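PDB 3O74: fructose transport system repressor FruR from Pseudomonas putida, which probably binds specific DNA sites to repress or activate transcription, and responds to fructose 1-phosphate as its preferred effector. Local coordinates for residues B[8-11]-B[16-19]; B[38-41]-B[46-49]; B[61-66]-B[239-244]. All coordinates share one frame; numbering follows the deposited sequence.

How the contacts relate
From the N terminus, strand 4-9 ends in a turn into helix 15-30, and contact 1 closes that short loop. The chain returns through strand 34-39, and contact 2 closes the similar loop into helix 44-56. Strand 61-64 follows, and contact 3 joins it to helix 234-250, far along the sequence. The three contacts run in series, with no nesting or crossing. Strand 4-9 lies between the other two strands in the sheet: L9 pairs with A38 and S40 on one flank, and I8 with F63 and A65 on the other. E47 of contact 2 also reaches S66 of contact 3. Contacts 1 and 2 touch the second subunit as well.

Contact 1. Residues B[8-11]-B[16-19]; sequences ILPD and SYAR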
loop_
_atom_site.group_PDB
_atom_site.type_symbol
_atom_site.label_atom_id
_atom_site.label_comp_id
_atom_site.label_asym_id
_atom_site.label_seq_id
_atom_site.Cartn_x
_atom_site.Cartn_y
_atom_site.Cartn_z
ATOM N N ILE B 8 -7.201 4.854 12.548
ATOM C CA ILE B 8 -5.824 5.276 12.745
ATOM C C ILE B 8 -4.916 4.079 12.528
ATOM O O ILE B 8 -4.988 3.096 13.270
ATOM C CB ILE B 8 -5.596 5.793 14.173
ATOM C CG1 ILE B 8 -6.406 7.063 14.421
ATOM C CG2 ILE B 8 -4.116 6.048 14.415
ATOM C CD1 ILE B 8 -6.294 7.582 15.843
ATOM N N LEU B 9 -4.058 4.157 11.517
ATOM C CA LEU B 9 -3.117 3.078 11.249
ATOM C C LEU B 9 -1.677 3.601 11.250
ATOM O O LEU B 9 -1.447 4.803 11.104
ATOM C CB LEU B 9 -3.480 2.359 9.948
ATOM C CG LEU B 9 -3.684 3.219 8.702
ATOM C CD1 LEU B 9 -2.344 3.598 8.092
ATOM C CD2 LEU B 9 -4.542 2.494 7.680
ATOM N N PRO B 10 -0.703 2.699 11.442
ATOM C CA PRO B 10 0.685 3.136 11.619
ATOM C C PRO B 10 1.379 3.531 10.324
ATOM O O PRO B 10 2.262 4.382 10.351
ATOM C CB PRO B 10 1.372 1.894 12.199
ATOM C CG PRO B 10 0.273 0.994 12.643
ATOM C CD PRO B 10 -0.857 1.261 11.710
ATOM N N ASP B 11 0.995 2.920 9.210
ATOM C CA ASP B 11 1.758 3.080 7.979
ATOM C C ASP B 11 0.911 2.833 6.742
ATOM O O ASP B 11 0.486 1.710 6.471
ATOM C CB ASP B 11 2.962 2.136 7.991
ATOM C CG ASP B 11 3.895 2.354 6.810
ATOM O OD1 ASP B 11 3.598 3.209 5.947
ATOM O OD2 ASP B 11 4.933 1.664 6.748
ATOM N N SER B 16 -0.861 -4.537 4.161
ATOM C CA SER B 16 -1.863 -5.193 4.993
ATOM C C SER B 16 -2.834 -4.185 5.598
ATOM O O SER B 16 -4.043 -4.413 5.626
ATOM C CB SER B 16 -1.194 -6.016 6.095
ATOM O OG SER B 16 -0.448 -7.081 5.539
ATOM N N TYR B 17 -2.307 -3.065 6.081
ATOM C CA TYR B 17 -3.172 -2.020 6.605
ATOM C C TYR B 17 -4.037 -1.413 5.500
ATOM O O TYR B 17 -5.211 -1.124 5.718
ATOM C CB TYR B 17 -2.361 -0.952 7.342
ATOM C CG TYR B 17 -1.834 -1.430 8.677
ATOM C CD1 TYR B 17 -2.701 -1.889 9.661
ATOM C CD2 TYR B 17 -0.473 -1.417 8.958
ATOM C CE1 TYR B 17 -2.226 -2.328 10.891
ATOM C CE2 TYR B 17 0.009 -1.855 10.185
ATOM C CZ TYR B 17 -0.871 -2.309 11.144
ATOM O OH TYR B 17 -0.399 -2.743 12.363
ATOM N N ALA B 18 -3.459 -1.237 4.314
ATOM C CA ALA B 18 -4.206 -0.713 3.170
ATOM C C ALA B 18 -5.349 -1.650 2.781
ATOM O O ALA B 18 -6.472 -1.210 2.526
ATOM C CB ALA B 18 -3.273 -0.481 1.983
ATOM N N ARG B 19 -5.055 -2.944 2.741
ATOM C CA ARG B 19 -6.057 -3.945 2.411
ATOM C C ARG B 19 -7.186 -3.950 3.440
ATOM O O ARG B 19 -8.368 -3.946 3.088
ATOM C CB ARG B 19 -5.419 -5.329 2.323
ATOM C CG ARG B 19 -6.431 -6.451 2.200
ATOM C CD ARG B 19 -6.897 -6.646 0.772
ATOM N NE ARG B 19 -5.834 -7.192 -0.064
ATOM C CZ ARG B 19 -5.975 -8.253 -0.852
ATOM N NH1 ARG B 19 -7.142 -8.881 -0.919
ATOM N NH2 ARG B 19 -4.951 -8.681 -1.578
#
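P10 lies over one face of the Y17 ring. Its CD is 3.6 Å from the centroid of the Y17 ring and only 15° off the ring normal, which makes this a CH-pi contact. CD is displaced toward the ring rim, and the nearest ring carbons are CE2 and CZ. P10 CG continues along the phenol, 3.8 Å from Y17 CZ. The proline side chain and the tyrosine cross at roughly a right angle. Y17 CG stands beside its own backbone N and anti to its carbonyl carbon (chi1 -73°), which carries the ring from the helix to the start of the loop. L9 packs at the base of the tyrosine. Its CG is wedged between its backbone N and carbonyl carbon (chi1 52°), and its CD2 comes 4.1 Å from Y17 CB. The L9 and Y17 side chains run antiparallel, one alongside the other. The carbonyl of D11 completes the contact, with D11 O 4.0 Å from Y17 CB. The carboxylate of D11 turns away from the helix: OD1 accepts the backbone N-H of E13 and forms a salt bridge with K22 of the second subunit. Y17 OH is hydrogen-bonded to a glycerol, probably from the crystallisation liquor. D89 and R90 also touch the Y17 side chain, and R90 touches P10 too. No hydrogen bond spans residues 8-11 and 16-19, so the grip here is apolar and CH-pi packing. It joins the first strand and helix of the beta-alpha-beta unit 4-9, 15-30, 34-39, in the LacI-family sugar-binding domain with a periplasmic-binding-protein fold.

Contact 2. Residues B[38-41]-B[46-49]; sequences ASSD and SERQ
This contact belongs to the turn from strand 34-39 into helix 44-56. S40, just past the end of the strand, packs against the first turn of the helix. S40 CB meets E47 CB at 3.8 Å. The backbone carbonyl of S40 comes close to the side chain of S46, with S40 O 3.2 Å from S46 CB. S40 OG accepts from the backbone N-H of D42. A water lies 2.5 Å from S40 OG, too short for that bond to be more than doubtful, and donates to E47 OE1 at 2.9 Å. E47 CG is anti to its backbone N (chi1 177°). The extended chain beyond it carries the carboxylate toward the loop after strand 61-64, where OE1 accepts from the backbone N-H of C67 and OE2 is hydrogen-bonded to Y75 OH and S66 OG; several bonds thus fix this buried acid. On the strand side, S39 OG accepts the N-H of D41, with S39 OG 3.2 Å from D41 N and an N-H...O angle of 141°. D41 OD2 is hydrogen-bonded to Q26 of the second subunit. The whole is a strand-to-helix turn of the alpha/beta, periplasmic-binding-protein-like fold, with an ST turn at S39.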
loop_
_atom_site.group_PDB
_atom_site.type_symbol
_atom_site.label_atom_id
_atom_site.label_comp_id
_atom_site.label_asym_id
_atom_site.label_seq_id
_atom_site.Cartn_x
_atom_site.Cartn_y
_atom_site.Cartn_z
ATOM N N ALA B 38 -6.432 7.891 8.746
ATOM C CA ALA B 38 -5.326 8.756 9.116
ATOM C C ALA B 38 -4.151 7.893 9.545
ATOM O O ALA B 38 -4.340 6.795 10.076
ATOM C CB ALA B 38 -5.734 9.695 10.226
ATOM N N SER B 39 -2.941 8.391 9.310
ATOM C CA SER B 39 -1.739 7.630 9.626
ATOM C C SER B 39 -0.911 8.303 10.716
ATOM O O SER B 39 -0.614 9.497 10.639
ATOM C CB SER B 39 -0.887 7.421 8.374
ATOM O OG SER B 39 0.371 6.870 8.720
ATOM N N SER B 40 -0.546 7.520 11.729
ATOM C CA SER B 40 0.264 7.994 12.844
ATOM C C SER B 40 1.747 7.924 12.501
ATOM O O SER B 40 2.581 8.531 13.174
ATOM C CB SER B 40 0.017 7.116 14.066
ATOM O OG SER B 40 0.563 5.825 13.851
ATOM N N ASP B 41 2.073 7.160 11.466
ATOM C CA ASP B 41 3.463 6.901 11.122
ATOM C C ASP B 41 4.177 6.199 12.277
ATOM O O ASP B 41 5.392 6.315 12.427
ATOM C CB ASP B 41 4.181 8.200 10.764
ATOM C CG ASP B 41 4.898 8.117 9.438
ATOM O OD1 ASP B 41 6.048 7.635 9.418
ATOM O OD2 ASP B 41 4.308 8.523 8.414
ATOM N N SER B 46 2.066 11.800 16.996
ATOM C CA SER B 46 1.180 11.930 15.849
ATOM C C SER B 46 -0.150 11.241 16.137
ATOM O O SER B 46 -1.213 11.749 15.788
ATOM C CB SER B 46 1.823 11.336 14.598
ATOM O OG SER B 46 2.998 12.042 14.243
ATOM N N GLU B 47 -0.089 10.083 16.784
ATOM C CA GLU B 47 -1.311 9.353 17.088
ATOM C C GLU B 47 -2.192 10.139 18.047
ATOM O O GLU B 47 -3.409 10.179 17.888
ATOM C CB GLU B 47 -1.015 7.973 17.666
ATOM C CG GLU B 47 -2.276 7.218 18.057
ATOM C CD GLU B 47 -2.010 5.759 18.351
ATOM O OE1 GLU B 47 -0.950 5.253 17.932
ATOM O OE2 GLU B 47 -2.862 5.115 18.999
ATOM N N ARG B 48 -1.575 10.764 19.043
ATOM C CA ARG B 48 -2.329 11.563 19.998
ATOM C C ARG B 48 -2.985 12.758 19.310
ATOM O O ARG B 48 -4.101 13.146 19.657
ATOM C CB ARG B 48 -1.445 12.002 21.166
ATOM C CG ARG B 48 -0.959 10.835 22.019
ATOM C CD ARG B 48 -0.365 11.299 23.338
ATOM N NE ARG B 48 0.272 10.200 24.060
ATOM C CZ ARG B 48 1.572 9.929 24.007
ATOM N NH1 ARG B 48 2.376 10.684 23.269
ATOM N NH2 ARG B 48 2.072 8.910 24.694
ATOM N N GLN B 49 -2.298 13.328 18.326
ATOM C CA GLN B 49 -2.885 14.385 17.508
ATOM C C GLN B 49 -4.112 13.881 16.744
ATOM O O GLN B 49 -5.100 14.597 16.600
ATOM C CB GLN B 49 -1.858 14.947 16.519
ATOM C CG GLN B 49 -0.708 15.702 17.161
ATOM C CD GLN B 49 0.009 16.618 16.183
ATOM O OE1 GLN B 49 0.391 16.206 15.085
ATOM N NE2 GLN B 49 0.195 17.873 16.581
HETATM O O HOH W 1 -0.873 4.251 15.222
#

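Contact 3. Residues B[61-66]-B[239-244]; sequences ALFVAS and ATALEL
F63 points its ring edge at the backbone of helix 234-250, overlapping A241 and L242. The ring carbon CE1 does most of the touching. F63 CE1 is 3.5 Å from A241 O, and the oxygen lies near the ring plane, so an aromatic C-H edge faces a helix carbonyl. The same carbon packs on the methyl of that residue, with F63 CE1 4.0 Å from A241 CB. One atom further round, F63 CZ approaches L242 CA obliquely, at 4.1 Å. CB of L242 points away from the strand, yet the branch comes back far enough to bring its CD1 to 4.2 Å from F63 CZ. F63 CG lies beside the backbone N and anti to the carbonyl carbon (chi1 -60°), which sends the ring out from the sheet toward the helix. No hydrogen bond links the two segments. The strand is held in the sheet through backbone bonds of F63 to G6 and I8, and of L62 to P84 and I86. The F63 ring is also packed by L5 and F7 of strand 4-9 and by I86 and I88 of strand 85-88. Helix 234-250 packs on the face of the sheet, where L242 touches L5, A241 touches I88, and T240, A241 and L244 all touch V100 of strand 98-102.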
loop_
_atom_site.group_PDB
_atom_site.type_symbol
_atom_site.label_atom_id
_atom_site.label_comp_id
_atom_site.label_asym_id
_atom_site.label_seq_id
_atom_site.Cartn_x
_atom_site.Cartn_y
_atom_site.Cartn_z
ATOM N N ALA B 61 -17.388 5.671 15.579
ATOM C CA ALA B 61 -16.496 4.693 16.186
ATOM C C ALA B 61 -15.097 4.875 15.629
ATOM O O ALA B 61 -14.920 5.437 14.549
ATOM C CB ALA B 61 -16.993 3.274 15.938
ATOM N N LEU B 62 -14.104 4.401 16.370
ATOM C CA LEU B 62 -12.715 4.558 15.959
ATOM C C LEU B 62 -12.009 3.210 15.926
ATOM O O LEU B 62 -11.941 2.501 16.939
ATOM C CB LEU B 62 -11.989 5.516 16.907
ATOM C CG LEU B 62 -10.503 5.802 16.694
ATOM C CD1 LEU B 62 -10.247 6.399 15.307
ATOM C CD2 LEU B 62 -10.001 6.734 17.784
ATOM N N PHE B 63 -11.512 2.850 14.746
ATOM C CA PHE B 63 -10.637 1.697 14.606
ATOM C C PHE B 63 -9.216 2.188 14.799
ATOM O O PHE B 63 -8.863 3.280 14.345
ATOM C CB PHE B 63 -10.772 1.071 13.218
ATOM C CG PHE B 63 -12.159 0.600 12.894
ATOM C CD1 PHE B 63 -12.680 -0.532 13.502
ATOM C CD2 PHE B 63 -12.941 1.283 11.970
ATOM C CE1 PHE B 63 -13.966 -0.971 13.200
ATOM C CE2 PHE B 63 -14.213 0.849 11.664
ATOM C CZ PHE B 63 -14.730 -0.275 12.279
ATOM N N VAL B 64 -8.383 1.389 15.455
ATOM C CA VAL B 64 -7.016 1.835 15.686
ATOM C C VAL B 64 -6.001 0.701 15.815
ATOM O O VAL B 64 -6.232 -0.284 16.511
ATOM C CB VAL B 64 -6.932 2.776 16.927
ATOM C CG1 VAL B 64 -7.437 2.075 18.183
ATOM C CG2 VAL B 64 -5.514 3.288 17.129
ATOM N N ALA B 65 -4.884 0.857 15.111
ATOM C CA ALA B 65 -3.699 0.044 15.331
ATOM C C ALA B 65 -2.699 0.967 16.011
ATOM O O ALA B 65 -1.999 1.737 15.351
ATOM C CB ALA B 65 -3.155 -0.464 14.019
ATOM N N SER B 66 -2.656 0.894 17.336
ATOM C CA SER B 66 -1.975 1.893 18.147
ATOM C C SER B 66 -0.467 1.673 18.246
ATOM O O SER B 66 0.022 0.552 18.108
ATOM C CB SER B 66 -2.589 1.917 19.548
ATOM O OG SER B 66 -2.029 2.948 20.341
ATOM N N ALA B 239 -14.130 -7.597 8.485
ATOM C CA ALA B 239 -15.531 -7.953 8.667
ATOM C C ALA B 239 -15.878 -8.103 10.144
ATOM O O ALA B 239 -16.942 -7.678 10.586
ATOM C CB ALA B 239 -15.858 -9.231 7.909
ATOM N N THR B 240 -14.970 -8.706 10.904
ATOM C CA THR B 240 -15.163 -8.879 12.335
ATOM C C THR B 240 -15.148 -7.533 13.047
ATOM O O THR B 240 -16.028 -7.238 13.854
ATOM C CB THR B 240 -14.061 -9.779 12.938
ATOM O OG1 THR B 240 -14.106 -11.068 12.315
ATOM C CG2 THR B 240 -14.261 -9.945 14.432
ATOM N N ALA B 241 -14.144 -6.717 12.740
ATOM C CA ALA B 241 -13.998 -5.406 13.368
ATOM C C ALA B 241 -15.210 -4.522 13.095
ATOM O O ALA B 241 -15.721 -3.852 13.994
ATOM C CB ALA B 241 -12.717 -4.724 12.878
ATOM N N LEU B 242 -15.678 -4.536 11.853
ATOM C CA LEU B 242 -16.795 -3.689 11.465
ATOM C C LEU B 242 -18.063 -4.082 12.210
ATOM O O LEU B 242 -18.767 -3.236 12.755
ATOM C CB LEU B 242 -17.033 -3.768 9.956
ATOM C CG LEU B 242 -18.207 -2.914 9.480
ATOM C CD1 LEU B 242 -17.979 -1.453 9.840
ATOM C CD2 LEU B 242 -18.427 -3.079 7.987
ATOM N N GLU B 243 -18.345 -5.374 12.236
ATOM C CA GLU B 243 -19.518 -5.872 12.929
ATOM C C GLU B 243 -19.474 -5.515 14.412
ATOM O O GLU B 243 -20.499 -5.182 15.008
ATOM C CB GLU B 243 -19.632 -7.380 12.734
ATOM C CG GLU B 243 -19.715 -8.168 14.016
ATOM C CD GLU B 243 -20.440 -9.480 13.825
ATOM O OE1 GLU B 243 -20.371 -10.344 14.725
ATOM O OE2 GLU B 243 -21.082 -9.648 12.766
ATOM N N LEU B 244 -18.286 -5.578 15.006
ATOM C CA LEU B 244 -18.108 -5.181 16.400
ATOM C C LEU B 244 -18.371 -3.688 16.566
ATOM O O LEU B 244 -18.991 -3.261 17.541
ATOM C CB LEU B 244 -16.698 -5.525 16.884
ATOM C CG LEU B 244 -16.464 -6.889 17.542
ATOM C CD1 LEU B 244 -17.522 -7.901 17.150
ATOM C CD2 LEU B 244 -15.081 -7.418 17.186
#